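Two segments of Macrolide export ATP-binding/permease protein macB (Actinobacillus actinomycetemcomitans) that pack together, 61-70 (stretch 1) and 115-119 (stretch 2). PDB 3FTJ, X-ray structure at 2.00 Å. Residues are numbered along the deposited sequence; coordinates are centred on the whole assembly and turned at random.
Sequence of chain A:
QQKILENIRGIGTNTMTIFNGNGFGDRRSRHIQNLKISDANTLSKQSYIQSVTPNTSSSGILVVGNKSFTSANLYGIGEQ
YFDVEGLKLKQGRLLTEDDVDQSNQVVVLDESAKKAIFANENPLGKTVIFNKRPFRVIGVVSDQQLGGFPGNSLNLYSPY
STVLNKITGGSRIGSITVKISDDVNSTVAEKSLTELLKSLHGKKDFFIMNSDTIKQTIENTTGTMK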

# COMPACT_ATOMS: atom_id res chain seq x y z
N ILE A 61 18.81 -2.18 2.89
CA ILE A 61 19.89 -1.24 2.72
C ILE A 61 19.84 -0.61 1.35
O ILE A 61 19.81 -1.31 0.34
CB ILE A 61 21.27 -1.91 2.95
CG1 ILE A 61 21.49 -2.18 4.44
CG2 ILE A 61 22.40 -1.00 2.49
CD1 ILE A 61 20.55 -3.19 5.02
N LEU A 62 19.80 0.72 1.32
CA LEU A 62 19.72 1.46 0.07
C LEU A 62 21.04 2.16 -0.19
O LEU A 62 21.47 3.00 0.61
CB LEU A 62 18.61 2.52 0.18
CG LEU A 62 18.01 3.12 -1.10
CD1 LEU A 62 17.33 4.43 -0.79
CD2 LEU A 62 19.07 3.33 -2.13
N VAL A 63 21.68 1.82 -1.30
CA VAL A 63 22.89 2.52 -1.72
C VAL A 63 22.54 3.57 -2.79
O VAL A 63 21.79 3.29 -3.74
CB VAL A 63 23.95 1.55 -2.29
CG1 VAL A 63 25.07 2.33 -2.98
CG2 VAL A 63 24.49 0.65 -1.19
N VAL A 64 23.05 4.78 -2.60
CA VAL A 64 22.85 5.84 -3.58
C VAL A 64 24.18 6.53 -3.80
O VAL A 64 24.69 7.21 -2.91
CB VAL A 64 21.85 6.88 -3.08
CG1 VAL A 64 21.57 7.91 -4.19
CG2 VAL A 64 20.57 6.19 -2.61
N GLY A 65 24.74 6.35 -4.99
CA GLY A 65 26.07 6.86 -5.27
C GLY A 65 27.03 6.17 -4.33
O GLY A 65 27.17 4.95 -4.36
N ASN A 66 27.68 6.95 -3.48
CA ASN A 66 28.61 6.39 -2.51
C ASN A 66 28.01 6.25 -1.12
O ASN A 66 28.68 5.78 -0.20
CB ASN A 66 29.88 7.24 -2.44
CG ASN A 66 30.70 7.15 -3.70
OD1 ASN A 66 30.88 6.07 -4.27
ND2 ASN A 66 31.20 8.29 -4.17
N LYS A 67 26.76 6.65 -0.96
CA LYS A 67 26.10 6.67 0.34
C LYS A 67 25.32 5.37 0.57
O LYS A 67 24.81 4.78 -0.38
CB LYS A 67 25.15 7.87 0.45
CG LYS A 67 25.82 9.24 0.30
CD LYS A 67 24.80 10.32 -0.09
CE LYS A 67 25.39 11.73 -0.11
NZ LYS A 67 26.47 11.90 -1.14
N SER A 68 25.24 4.94 1.82
CA SER A 68 24.52 3.73 2.19
C SER A 68 23.60 4.07 3.35
O SER A 68 24.04 4.65 4.34
CB SER A 68 25.50 2.62 2.58
OG SER A 68 24.84 1.50 3.15
N PHE A 69 22.32 3.71 3.21
CA PHE A 69 21.30 3.99 4.20
C PHE A 69 20.68 2.68 4.71
O PHE A 69 20.45 1.78 3.92
CB PHE A 69 20.16 4.82 3.57
CG PHE A 69 20.61 6.13 2.99
CD1 PHE A 69 20.53 7.29 3.74
CD2 PHE A 69 21.08 6.21 1.70
CE1 PHE A 69 20.93 8.51 3.21
CE2 PHE A 69 21.48 7.42 1.16
CZ PHE A 69 21.40 8.57 1.92
N THR A 70 20.41 2.60 6.01
CA THR A 70 19.65 1.46 6.53
C THR A 70 18.19 1.77 6.77
O THR A 70 17.78 2.93 6.82
CB THR A 70 20.18 0.94 7.87
OG1 THR A 70 20.59 2.05 8.69
CG2 THR A 70 21.33 0.02 7.65
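Stretch 2 115-119: KAIFA

Stretch 1 is a β-hairpin. Strand 61-64 and the strand starting at Lys-67 are joined by a type II' turn from Val-64 to Lys-67, in which Gly-65 adopts a positive phi (62/-118). Two pairs of backbone hydrogen bonds hold the arms in antiparallel register: Leu-62 N to Phe-69 O (2.9 Å) with Phe-69 N to Leu-62 O (2.8 Å), and Val-64 N to Lys-67 O (2.8 Å) with Lys-67 N to Val-64 O (2.9 Å). The CA-to-CB bonds of Leu-62, Val-64, Lys-67 and Phe-69 all point toward stretch 2, whereas that of Val-63 points away, as the alternation of a strand requires.

Against this face lies the last turn of a helix, residues 115-118, which ends as the chain reaches Ala-119. Lys-115, with an extended side chain (chi1 to chi4 all t), makes no contact with the hairpin; its backbone oxygen instead accepts a hydrogen bond from Ala-119 N (2.9 Å), closing the final helical turn. Ala-116 meets the hairpin through its main chain, its O lying 3.7 Å from Phe-69 CE1, while its CA-to-CB bond points sideways.

Ile-117 is the centre of the contact, burying 93 Å² of the 259 Å² covered on the two stretches together. Its CA is 7.1 Å from that of Val-64, the closest approach of the two backbones by CA position. Although its CA-to-CB bond points sideways, its side chain, with chi1 m and chi2 t, reaches both arms of the hairpin. Ile-117 CD1 is 3.5 Å from Leu-62 CD1, and Ile-117 CG2 packs tightly against Val-64 CG2 at 3.2 Å. On the other arm, Ile-117 CG1 sits over one face of the Phe-69 ring, 4.2 Å from the ring centroid and 19° off its normal, a CH-pi contact; the ring also approaches the helix backbone, with Phe-69 CZ 3.8 Å from Ile-117 CA. Towards the turn, the aliphatic part of Lys-67 borders the contact, its CD 4.4 Å from Ile-117 O.

Phe-118 starts from a CA-to-CB bond directed away from the hairpin, but the end of its side chain (chi1 m) comes nearer, bringing CE2 to 3.7 Å from Val-64 CG1. Val-64 thus touches two successive residues of the helix. Ala-119 then leaves helical geometry with a positive phi (47/-113) and makes no contact with stretch 1. No hydrogen bond links the two stretches; their association rests chiefly on the packing of apolar side chains around Ile-117.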

# COMPACT_ATOMS: atom_id res chain seq x y z
N LYS A 115 14.79 14.22 0.11
CA LYS A 115 15.65 15.11 0.89
C LYS A 115 16.82 14.37 1.54
O LYS A 115 17.94 14.85 1.52
CB LYS A 115 14.84 15.84 1.96
CG LYS A 115 15.71 16.67 2.90
CD LYS A 115 14.93 17.24 4.07
CE LYS A 115 15.82 18.10 4.95
NZ LYS A 115 15.12 18.50 6.21
N ALA A 116 16.55 13.21 2.13
CA ALA A 116 17.57 12.46 2.85
C ALA A 116 18.65 11.91 1.94
O ALA A 116 19.84 11.90 2.28
CB ALA A 116 16.93 11.33 3.66
N ILE A 117 18.24 11.45 0.76
CA ILE A 117 19.13 10.75 -0.15
C ILE A 117 19.74 11.68 -1.19
O ILE A 117 20.84 11.44 -1.68
CB ILE A 117 18.35 9.68 -0.91
CG1 ILE A 117 17.79 8.64 0.05
CG2 ILE A 117 19.23 9.04 -1.97
CD1 ILE A 117 16.64 7.88 -0.56
N PHE A 118 19.01 12.72 -1.56
CA PHE A 118 19.42 13.58 -2.67
C PHE A 118 19.60 15.04 -2.29
O PHE A 118 20.17 15.82 -3.05
CB PHE A 118 18.44 13.44 -3.84
CG PHE A 118 18.58 12.14 -4.59
CD1 PHE A 118 17.58 11.19 -4.56
CD2 PHE A 118 19.73 11.87 -5.32
CE1 PHE A 118 17.71 9.99 -5.25
CE2 PHE A 118 19.88 10.67 -6.01
CZ PHE A 118 18.87 9.73 -5.97
N ALA A 119 19.12 15.42 -1.11
CA ALA A 119 19.20 16.80 -0.66
C ALA A 119 18.72 17.74 -1.77
O ALA A 119 17.55 17.71 -2.15
CB ALA A 119 20.61 17.15 -0.23